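Local coordinates for type III secretion T3S chaperone (Chlamydia trachomatis, PDB 3K29), which probably acts as a YscO-like chaperone of the type III secretion apparatus, although its exact function is not established, at residues Glu41-Ser44 / Glu45-Lys48; Ile85-Ser88 / Glu89-Lys93; His156-His159 / Lys160-Gln163. All coordinates share one frame; numbering follows the deposited sequence.

Contact 1 of 3, residues Glu41-Ser44 / Glu45-Lys48; sequences ERES and ERDK
R46 sends CG anti to its backbone N (chi1 -175°) and then bends at the next two torsions, which folds its guanidinium back alongside E43; E43 itself, with chi1 at -82°, runs straight on beyond CG. The two side chains therefore run alongside each other in one direction, with their end planes 22° apart. What touches is NH2 of R46 against the methylene carbon CG of E43, at 3.4 Å, while the opposite charges remain farther apart: E43 OE2 stands 4.6 Å from R46 NH2, beyond a salt bridge. R42, three residues before E45, bends at chi2 and chi3, crosses E45 at a slant and sets NH2 3.4 Å from its CG, in an oblique approach.

Within 45-48 two salt bridges form. R46 NE donates to D47 OD1 at 2.9 Å, meeting the oxygen from above the carboxylate plane, and K48 NZ reaches E45 OE2 at 3.2 Å. NH1 of R46 has another partner, E91 on helix 70-160, so the guanidinium is gripped by two acids and its rotation is probably restricted.

Beneath these chains the backbone makes four successive i to i+4 bonds, among them E45 N to E41 O at 2.9 Å and K48 N to S44 O at 3.0 Å. R42 and R46 also lay side-chain atoms on V94 of the partner helix. Two arginines four residues apart, packing through their chains against a neighbouring helix while acids flank them, fit the antiparallel helical hairpin of this protein and the coiled coil predicted here.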
ATOM      1  N   GLU A  41      -9.047  16.722  11.707  1.00 18.74           N
ATOM      2  CA  GLU A  41      -9.711  18.020  11.614  1.00 19.54           C
ATOM      3  C   GLU A  41     -11.205  17.959  11.957  1.00 19.84           C
ATOM      4  O   GLU A  41     -11.693  18.798  12.720  1.00 17.98           O
ATOM      5  CB  GLU A  41      -9.548  18.619  10.234  1.00 20.62           C
ATOM      6  CG  GLU A  41      -8.332  19.482  10.105  1.00 24.36           C
ATOM      7  CD  GLU A  41      -8.475  20.544   9.028  1.00 31.68           C
ATOM      8  OE1 GLU A  41      -8.384  20.211   7.814  1.00 33.50           O
ATOM      9  OE2 GLU A  41      -8.649  21.728   9.407  1.00 34.59           O
ATOM     10  N   ARG A  42     -11.914  16.959  11.405  1.00 19.46           N
ATOM     11  CA  ARG A  42     -13.326  16.741  11.755  1.00 19.60           C
ATOM     12  C   ARG A  42     -13.511  16.499  13.227  1.00 18.61           C
ATOM     13  O   ARG A  42     -14.406  17.037  13.836  1.00 18.83           O
ATOM     14  CB  ARG A  42     -13.942  15.591  10.956  1.00 20.10           C
ATOM     15  CG  ARG A  42     -13.819  15.767   9.436  1.00 20.01           C
ATOM     16  CD  ARG A  42     -14.858  16.685   8.815  1.00 22.70           C
ATOM     17  NE  ARG A  42     -14.990  17.985   9.455  1.00 26.72           N
ATOM     18  CZ  ARG A  42     -14.211  19.048   9.227  1.00 28.21           C
ATOM     19  NH1 ARG A  42     -13.199  18.959   8.363  1.00 27.50           N
ATOM     20  NH2 ARG A  42     -14.441  20.200   9.895  1.00 28.41           N
ATOM     21  N   GLU A  43     -12.670  15.665  13.801  1.00 19.18           N
ATOM     22  CA  GLU A  43     -12.764  15.321  15.219  1.00 19.42           C
ATOM     23  C   GLU A  43     -12.451  16.531  16.095  1.00 18.71           C
ATOM     24  O   GLU A  43     -13.015  16.698  17.177  1.00 19.49           O
ATOM     25  CB  GLU A  43     -11.844  14.137  15.517  1.00 19.02           C
ATOM     26  CG  GLU A  43     -12.520  12.833  15.137  1.00 20.65           C
ATOM     27  CD  GLU A  43     -11.588  11.634  15.120  1.00 22.40           C
ATOM     28  OE1 GLU A  43     -10.369  11.829  15.123  1.00 23.95           O
ATOM     29  OE2 GLU A  43     -12.080  10.488  15.093  1.00 25.15           O
ATOM     30  N   SER A  44     -11.611  17.412  15.580  1.00 19.07           N
ATOM     31  CA  SER A  44     -11.234  18.630  16.290  1.00 19.34           C
ATOM     32  C   SER A  44     -12.439  19.574  16.319  1.00 19.45           C
ATOM     33  O   SER A  44     -12.862  20.087  17.380  1.00 18.51           O
ATOM     34  CB  SER A  44     -10.063  19.270  15.587  1.00 18.89           C
ATOM     35  OG  SER A  44      -9.931  20.613  15.964  1.00 21.03           O
ATOM     36  N   GLU A  45     -13.048  19.741  15.153  1.00 18.77           N
ATOM     37  CA  GLU A  45     -14.221  20.607  15.049  1.00 19.04           C
ATOM     38  C   GLU A  45     -15.365  20.067  15.876  1.00 17.29           C
ATOM     39  O   GLU A  45     -16.117  20.835  16.514  1.00 18.31           O
ATOM     40  CB  GLU A  45     -14.614  20.801  13.571  1.00 19.01           C
ATOM     41  CG  GLU A  45     -13.657  21.717  12.810  1.00 24.74           C
ATOM     42  CD  GLU A  45     -13.450  23.078  13.511  1.00 29.02           C
ATOM     43  OE1 GLU A  45     -14.438  23.663  13.992  1.00 30.97           O
ATOM     44  OE2 GLU A  45     -12.298  23.565  13.578  1.00 33.01           O
ATOM     45  N   ARG A  46     -15.493  18.743  15.901  1.00 16.31           N
ATOM     46  CA  ARG A  46     -16.530  18.099  16.715  1.00 15.90           C
ATOM     47  C   ARG A  46     -16.251  18.350  18.219  1.00 15.98           C
ATOM     48  O   ARG A  46     -17.169  18.651  18.994  1.00 15.55           O
ATOM     49  CB  ARG A  46     -16.587  16.596  16.465  1.00 14.79           C
ATOM     50  CG  ARG A  46     -17.725  15.861  17.197  1.00 18.36           C
ATOM     51  CD  ARG A  46     -17.297  15.175  18.525  1.00 24.23           C
ATOM     52  NE  ARG A  46     -15.896  14.726  18.532  1.00 23.81           N
ATOM     53  CZ  ARG A  46     -15.471  13.531  18.101  1.00 23.61           C
ATOM     54  NH1 ARG A  46     -16.331  12.638  17.628  1.00 22.06           N
ATOM     55  NH2 ARG A  46     -14.173  13.222  18.139  1.00 21.14           N
ATOM     56  N   ASP A  47     -14.988  18.213  18.614  1.00 16.92           N
ATOM     57  CA  ASP A  47     -14.609  18.441  20.031  1.00 17.10           C
ATOM     58  C   ASP A  47     -14.872  19.862  20.497  1.00 16.96           C
ATOM     59  O   ASP A  47     -15.302  20.034  21.628  1.00 17.66           O
ATOM     60  CB  ASP A  47     -13.149  18.061  20.245  1.00 18.33           C
ATOM     61  CG  ASP A  47     -12.930  16.544  20.162  1.00 20.10           C
ATOM     62  OD1 ASP A  47     -13.904  15.780  20.333  1.00 24.81           O
ATOM     63  OD2 ASP A  47     -11.792  16.104  19.933  1.00 25.32           O
ATOM     64  N   LYS A  48     -14.685  20.885  19.654  1.00 17.47           N
ATOM     65  CA  LYS A  48     -15.056  22.237  20.120  1.00 18.02           C
ATOM     66  C   LYS A  48     -16.543  22.440  20.347  1.00 18.71           C
ATOM     67  O   LYS A  48     -16.933  23.020  21.336  1.00 18.15           O
ATOM     68  CB  LYS A  48     -14.461  23.359  19.306  1.00 19.47           C
ATOM     69  CG  LYS A  48     -14.766  23.396  17.881  1.00 20.97           C
ATOM     70  CD  LYS A  48     -13.679  24.238  17.179  1.00 25.86           C
ATOM     71  CE  LYS A  48     -12.284  23.842  17.644  1.00 27.04           C
ATOM     72  NZ  LYS A  48     -11.289  24.114  16.599  1.00 28.59           N
TER

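Contact 2 of 3, residues Ile85-Ser88 / Glu89-Lys93; sequences IQLS and EEEEK
I85 and E89 meet one turn apart on helix 70-160, the second arm of a long antiparallel helical hairpin, and the contact is a single turn-to-turn step of that continuous alpha-helix.

Backbone bonding provides the frame. Four i to i+4 hydrogen bonds link the segments in succession, from E89 N to I85 O at 3.0 Å through to E92 N on S88 O at 3.1 Å. The straightest is E91 N to L87 O, with an N-H...O angle of 166°.

Side-chain packing is slight and sets methyl groups against carboxylate oxygens. Methyl CG2 of I85 lies 3.7 Å from OE2 of E89, whose chain runs extended beyond CG and crosses the isoleucine at a slant. L87 and E91 instead keep abreast, L87 CD1 approaching E91 OE2 at 3.9 Å. With chi1 at -56°, CG of E91 lies 3.3 Å from L87 O, and the bend at chi2 then turns the chain before its carboxylate reaches R46 of helix 8-66.

The charged groups pair both within the segment and beyond it. E91 pairs through OE1 with R46, and E92 with K96 one turn on; E90 takes K93 NZ on OE2 at 2.8 Å, the ammonium sitting above the carboxylate plane. Four consecutive glutamates spread acidity round the helix, and K93, K96 and R46 probably offset part of it. Toward helix 8-66, L87 touches Y53 and Q86 touches V49.

One carbonyl has two donors: with its hydroxyl between the backbone N and the carbonyl carbon (chi1 56°), S88 gives OG to I85 O at 2.9 Å, on the same face of that carbonyl plane as E89 N.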
ATOM      1  N   ILE A  85     -27.975  19.605  18.766  1.00 16.60           N
ATOM      2  CA  ILE A  85     -28.167  19.306  17.340  1.00 16.44           C
ATOM      3  C   ILE A  85     -26.889  19.688  16.581  1.00 16.43           C
ATOM      4  O   ILE A  85     -26.474  18.970  15.707  1.00 16.66           O
ATOM      5  CB  ILE A  85     -29.416  20.068  16.780  1.00 15.20           C
ATOM      6  CG1 ILE A  85     -30.692  19.559  17.449  1.00 19.24           C
ATOM      7  CG2 ILE A  85     -29.552  19.958  15.199  1.00 15.48           C
ATOM      8  CD1 ILE A  85     -31.914  20.471  17.196  1.00 21.55           C
ATOM      9  N   GLN A  86     -26.252  20.800  16.911  1.00 16.38           N
ATOM     10  CA  GLN A  86     -24.990  21.082  16.249  1.00 18.31           C
ATOM     11  C   GLN A  86     -24.011  19.942  16.485  1.00 17.75           C
ATOM     12  O   GLN A  86     -23.244  19.578  15.568  1.00 17.05           O
ATOM     13  CB  GLN A  86     -24.323  22.350  16.747  1.00 17.79           C
ATOM     14  CG  GLN A  86     -25.157  23.595  16.697  1.00 25.90           C
ATOM     15  CD  GLN A  86     -24.429  24.773  17.363  1.00 33.64           C
ATOM     16  OE1 GLN A  86     -23.225  24.979  17.114  1.00 39.25           O
ATOM     17  NE2 GLN A  86     -25.130  25.527  18.208  1.00 29.73           N
ATOM     18  N   LEU A  87     -23.974  19.433  17.727  1.00 17.60           N
ATOM     19  CA  LEU A  87     -23.086  18.324  18.049  1.00 17.19           C
ATOM     20  C   LEU A  87     -23.406  17.063  17.203  1.00 19.12           C
ATOM     21  O   LEU A  87     -22.475  16.478  16.632  1.00 20.43           O
ATOM     22  CB  LEU A  87     -23.101  17.993  19.565  1.00 17.11           C
ATOM     23  CG  LEU A  87     -22.220  16.815  19.984  1.00 14.35           C
ATOM     24  CD1 LEU A  87     -20.688  17.123  19.489  1.00 14.73           C
ATOM     25  CD2 LEU A  87     -22.296  16.619  21.528  1.00 15.08           C
ATOM     26  N   SER A  88     -24.673  16.621  17.136  1.00 18.56           N
ATOM     27  CA  SER A  88     -25.013  15.467  16.278  1.00 20.09           C
ATOM     28  C   SER A  88     -24.593  15.728  14.834  1.00 19.87           C
ATOM     29  O   SER A  88     -24.184  14.803  14.151  1.00 19.21           O
ATOM     30  CB  SER A  88     -26.502  15.083  16.336  1.00 21.52           C
ATOM     31  OG  SER A  88     -27.306  16.205  15.986  1.00 25.42           O
ATOM     32  N   GLU A  89     -24.668  16.973  14.366  1.00 19.43           N
ATOM     33  CA  GLU A  89     -24.302  17.247  12.945  1.00 19.52           C
ATOM     34  C   GLU A  89     -22.773  17.074  12.775  1.00 19.86           C
ATOM     35  O   GLU A  89     -22.296  16.567  11.764  1.00 18.23           O
ATOM     36  CB  GLU A  89     -24.761  18.640  12.519  1.00 20.68           C
ATOM     37  CG  GLU A  89     -26.300  18.748  12.361  1.00 24.19           C
ATOM     38  CD  GLU A  89     -26.791  20.187  12.186  1.00 28.78           C
ATOM     39  OE1 GLU A  89     -25.993  21.126  12.383  1.00 33.17           O
ATOM     40  OE2 GLU A  89     -27.981  20.390  11.884  1.00 27.27           O
ATOM     41  N   GLU A  90     -22.005  17.476  13.795  1.00 19.20           N
ATOM     42  CA  GLU A  90     -20.557  17.291  13.743  1.00 20.02           C
ATOM     43  C   GLU A  90     -20.192  15.814  13.797  1.00 20.28           C
ATOM     44  O   GLU A  90     -19.271  15.414  13.094  1.00 19.92           O
ATOM     45  CB  GLU A  90     -19.852  18.002  14.913  1.00 19.39           C
ATOM     46  CG  GLU A  90     -19.946  19.504  14.829  1.00 21.45           C
ATOM     47  CD  GLU A  90     -19.293  20.055  13.598  1.00 26.54           C
ATOM     48  OE1 GLU A  90     -18.298  19.477  13.129  1.00 32.06           O
ATOM     49  OE2 GLU A  90     -19.765  21.084  13.089  1.00 27.69           O
ATOM     50  N   GLU A  91     -20.864  15.028  14.647  1.00 20.08           N
ATOM     51  CA  GLU A  91     -20.637  13.585  14.702  1.00 22.48           C
ATOM     52  C   GLU A  91     -20.912  12.907  13.354  1.00 22.99           C
ATOM     53  O   GLU A  91     -20.241  11.944  12.996  1.00 22.86           O
ATOM     54  CB  GLU A  91     -21.515  12.889  15.749  1.00 22.84           C
ATOM     55  CG  GLU A  91     -21.392  13.421  17.168  1.00 26.82           C
ATOM     56  CD  GLU A  91     -20.113  12.965  17.894  1.00 32.89           C
ATOM     57  OE1 GLU A  91     -19.222  12.304  17.280  1.00 34.64           O
ATOM     58  OE2 GLU A  91     -20.017  13.279  19.104  1.00 34.16           O
ATOM     59  N   GLU A  92     -21.945  13.366  12.650  1.00 22.06           N
ATOM     60  CA  GLU A  92     -22.171  12.893  11.295  1.00 23.15           C
ATOM     61  C   GLU A  92     -20.973  13.207  10.370  1.00 21.87           C
ATOM     62  O   GLU A  92     -20.485  12.302   9.671  1.00 21.61           O
ATOM     63  CB  GLU A  92     -23.510  13.417  10.727  1.00 22.95           C
ATOM     64  CG  GLU A  92     -23.881  12.744   9.398  1.00 30.25           C
ATOM     65  CD  GLU A  92     -23.741  11.207   9.483  1.00 39.29           C
ATOM     66  OE1 GLU A  92     -24.440  10.614  10.352  1.00 43.28           O
ATOM     67  OE2 GLU A  92     -22.924  10.592   8.714  1.00 41.05           O
ATOM     68  N   LYS A  93     -20.503  14.458  10.378  1.00 20.63           N
ATOM     69  CA  LYS A  93     -19.312  14.827   9.630  1.00 21.58           C
ATOM     70  C   LYS A  93     -18.097  13.941   9.935  1.00 22.12           C
ATOM     71  O   LYS A  93     -17.341  13.598   8.997  1.00 21.64           O
ATOM     72  CB  LYS A  93     -18.925  16.276   9.871  1.00 22.90           C
ATOM     73  CG  LYS A  93     -19.709  17.269   9.060  1.00 22.71           C
ATOM     74  CD  LYS A  93     -19.164  18.685   9.389  1.00 27.99           C
ATOM     75  CE  LYS A  93     -20.290  19.669   9.558  1.00 32.19           C
ATOM     76  NZ  LYS A  93     -19.899  20.933  10.282  1.00 36.46           N
TER

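Contact 3 of 3, residues His156-His159 / Lys160-Gln163; sequences HQLH and KQKQ
K160 N donates to H156 O at 3.0 Å, and this is the bond of the last helical residue, K160. The next step is longer: Q161 N reaches Q157 O at 3.2 Å, its N-H directed well but the donor standing 37° out of the carbonyl plane. Q161 is the first residue to leave helical angles, and its psi of 8° turns the chain onward. From there the chain enters a type I beta turn running from K160 to Q163, whose Q163 N to K160 O bond is weak at 3.5 Å.

Among the side chains, H159 turns back along the helix, where its ND1 is hydrogen-bonded to the carbonyl of L155.

Packing is carried mainly by H156 and K160. CG of H156 is anti to the backbone N (chi1 -171°), which carries the imidazole along the helix toward the lysine, and the two side chains cross at a slant. CD of K160 meets the H156 ring at CD2, 3.9 Å away, in an oblique approach. The same chain also follows the H156 carbonyl, with CG of K160 3.5 Å from H156 O, before bends at chi3 and chi4 lead its ammonium away from the ring. Of Q161, CB makes the contact, 3.5 Å from Q157 O, while the chain beyond runs extended.

All the touching residues are solvent-exposed, and all of them touch crystal neighbours, so their conformations may partly reflect the lattice. The segments form the C-terminal end of helix 70-160 and the turn after it, the contact's centre about 74 Å from that of the chain and far beyond the stretch paired with helix 8-66.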
ATOM      1  N   HIS A 156      44.403 -37.367 -34.836  1.00 20.20           N
ATOM      2  CA  HIS A 156      44.975 -38.708 -34.751  1.00 21.77           C
ATOM      3  C   HIS A 156      44.847 -39.470 -36.073  1.00 22.76           C
ATOM      4  O   HIS A 156      45.746 -40.219 -36.435  1.00 23.53           O
ATOM      5  CB  HIS A 156      44.369 -39.497 -33.596  1.00 20.75           C
ATOM      6  CG  HIS A 156      45.069 -40.795 -33.330  1.00 22.08           C
ATOM      7  ND1 HIS A 156      46.375 -40.858 -32.894  1.00 20.03           N
ATOM      8  CD2 HIS A 156      44.655 -42.080 -33.467  1.00 21.00           C
ATOM      9  CE1 HIS A 156      46.736 -42.123 -32.765  1.00 21.84           C
ATOM     10  NE2 HIS A 156      45.711 -42.883 -33.112  1.00 24.36           N
ATOM     11  N   GLN A 157      43.750 -39.271 -36.796  1.00 23.68           N
ATOM     12  CA  GLN A 157      43.628 -39.841 -38.141  1.00 25.74           C
ATOM     13  C   GLN A 157      44.674 -39.250 -39.111  1.00 26.58           C
ATOM     14  O   GLN A 157      45.087 -39.922 -40.058  1.00 25.86           O
ATOM     15  CB  GLN A 157      42.216 -39.668 -38.688  1.00 25.83           C
ATOM     16  CG  GLN A 157      41.184 -40.501 -37.918  1.00 29.46           C
ATOM     17  CD  GLN A 157      39.818 -39.801 -37.735  1.00 34.36           C
ATOM     18  OE1 GLN A 157      39.572 -38.706 -38.290  1.00 36.70           O
ATOM     19  NE2 GLN A 157      38.913 -40.451 -36.952  1.00 33.22           N
ATOM     20  N   LEU A 158      45.114 -38.018 -38.851  1.00 27.71           N
ATOM     21  CA  LEU A 158      46.197 -37.394 -39.639  1.00 30.47           C
ATOM     22  C   LEU A 158      47.561 -38.010 -39.395  1.00 32.26           C
ATOM     23  O   LEU A 158      48.380 -38.110 -40.324  1.00 33.01           O
ATOM     24  CB  LEU A 158      46.272 -35.889 -39.395  1.00 29.95           C
ATOM     25  CG  LEU A 158      45.198 -35.116 -40.149  1.00 29.92           C
ATOM     26  CD1 LEU A 158      44.947 -33.805 -39.454  1.00 31.28           C
ATOM     27  CD2 LEU A 158      45.608 -34.899 -41.579  1.00 30.19           C
ATOM     28  N   HIS A 159      47.796 -38.410 -38.145  1.00 34.16           N
ATOM     29  CA  HIS A 159      49.044 -39.065 -37.729  1.00 36.55           C
ATOM     30  C   HIS A 159      49.097 -40.552 -38.145  1.00 37.70           C
ATOM     31  O   HIS A 159      50.177 -41.120 -38.287  1.00 38.30           O
ATOM     32  CB  HIS A 159      49.247 -38.934 -36.208  1.00 36.29           C
ATOM     33  CG  HIS A 159      49.791 -37.605 -35.769  1.00 37.77           C
ATOM     34  ND1 HIS A 159      49.001 -36.626 -35.198  1.00 38.28           N
ATOM     35  CD2 HIS A 159      51.054 -37.104 -35.792  1.00 38.43           C
ATOM     36  CE1 HIS A 159      49.751 -35.576 -34.899  1.00 38.31           C
ATOM     37  NE2 HIS A 159      50.998 -35.839 -35.257  1.00 37.96           N
ATOM     38  N   LYS A 160      47.933 -41.183 -38.308  1.00 39.12           N
ATOM     39  CA  LYS A 160      47.862 -42.533 -38.857  1.00 40.82           C
ATOM     40  C   LYS A 160      48.221 -42.474 -40.332  1.00 42.04           C
ATOM     41  O   LYS A 160      49.000 -43.294 -40.824  1.00 42.28           O
ATOM     42  CB  LYS A 160      46.469 -43.132 -38.683  1.00 40.44           C
ATOM     43  CG  LYS A 160      46.144 -43.556 -37.260  1.00 41.45           C
ATOM     44  CD  LYS A 160      44.630 -43.593 -37.010  1.00 42.53           C
ATOM     45  CE  LYS A 160      43.930 -44.671 -37.827  1.00 43.23           C
ATOM     46  NZ  LYS A 160      44.377 -46.039 -37.443  1.00 43.11           N
ATOM     47  N   GLN A 161      47.658 -41.485 -41.022  1.00 43.71           N
ATOM     48  CA  GLN A 161      47.947 -41.221 -42.431  1.00 45.48           C
ATOM     49  C   GLN A 161      49.413 -40.804 -42.676  1.00 46.35           C
ATOM     50  O   GLN A 161      49.773 -40.418 -43.797  1.00 46.91           O
ATOM     51  CB  GLN A 161      46.988 -40.155 -42.958  1.00 45.39           C
ATOM     52  CG  GLN A 161      46.914 -40.063 -44.477  1.00 46.98           C
ATOM     53  CD  GLN A 161      45.768 -39.169 -44.963  1.00 48.98           C
ATOM     54  OE1 GLN A 161      45.090 -38.497 -44.165  1.00 48.84           O
ATOM     55  NE2 GLN A 161      45.544 -39.162 -46.278  1.00 48.55           N
ATOM     56  N   LYS A 162      50.251 -40.897 -41.635  1.00 47.03           N
ATOM     57  CA  LYS A 162      51.701 -40.664 -41.746  1.00 47.44           C
ATOM     58  C   LYS A 162      52.422 -41.688 -42.642  1.00 47.81           C
ATOM     59  O   LYS A 162      53.535 -41.419 -43.101  1.00 47.88           O
ATOM     60  CB  LYS A 162      52.353 -40.634 -40.359  1.00 47.47           C
ATOM     61  CG  LYS A 162      52.281 -39.285 -39.635  1.00 47.08           C
ATOM     62  CD  LYS A 162      53.655 -38.628 -39.492  1.00 46.32           C
ATOM     63  CE  LYS A 162      54.050 -37.838 -40.729  1.00 46.09           C
ATOM     64  NZ  LYS A 162      53.259 -36.581 -40.826  1.00 45.65           N
ATOM     65  N   GLN A 163      51.795 -42.853 -42.856  1.00 48.13           N
ATOM     66  CA  GLN A 163      52.270 -43.891 -43.795  1.00 48.37           C
ATOM     67  C   GLN A 163      51.137 -44.849 -44.190  1.00 48.37           C
ATOM     68  O   GLN A 163      50.623 -44.802 -45.311  1.00 48.47           O
ATOM     69  CB  GLN A 163      53.454 -44.682 -43.214  1.00 48.47           C
ATOM     70  CG  GLN A 163      53.079 -45.732 -42.161  1.00 48.65           C
ATOM     71  CD  GLN A 163      52.235 -45.173 -41.021  1.00 49.46           C
ATOM     72  OE1 GLN A 163      52.725 -44.435 -40.160  1.00 50.03           O
ATOM     73  NE2 GLN A 163      50.955 -45.523 -41.012  1.00 49.27           N
TER

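All three are local surface contacts without a buried residue; contacts 1 and 2 lie wholly within a helix, contact 3 at a helix end. Contacts 1 and 2 occupy facing parts of the hairpin's two arms, their centres about 10 Å apart. They are joined by the salt bridge from R46 NH1 to E91 OE1 at 2.9 Å and by packing of R46 O on L87 CD1. Their chemistry differs: contact 1 mixes acids and bases, while contact 2 carries four glutamates and one lysine. Contact 3 shares helix 70-160 with contact 2 but lies on the opposite side of the chain's centre, about 106 Å away between centres, where helical bonding gives way to a turn.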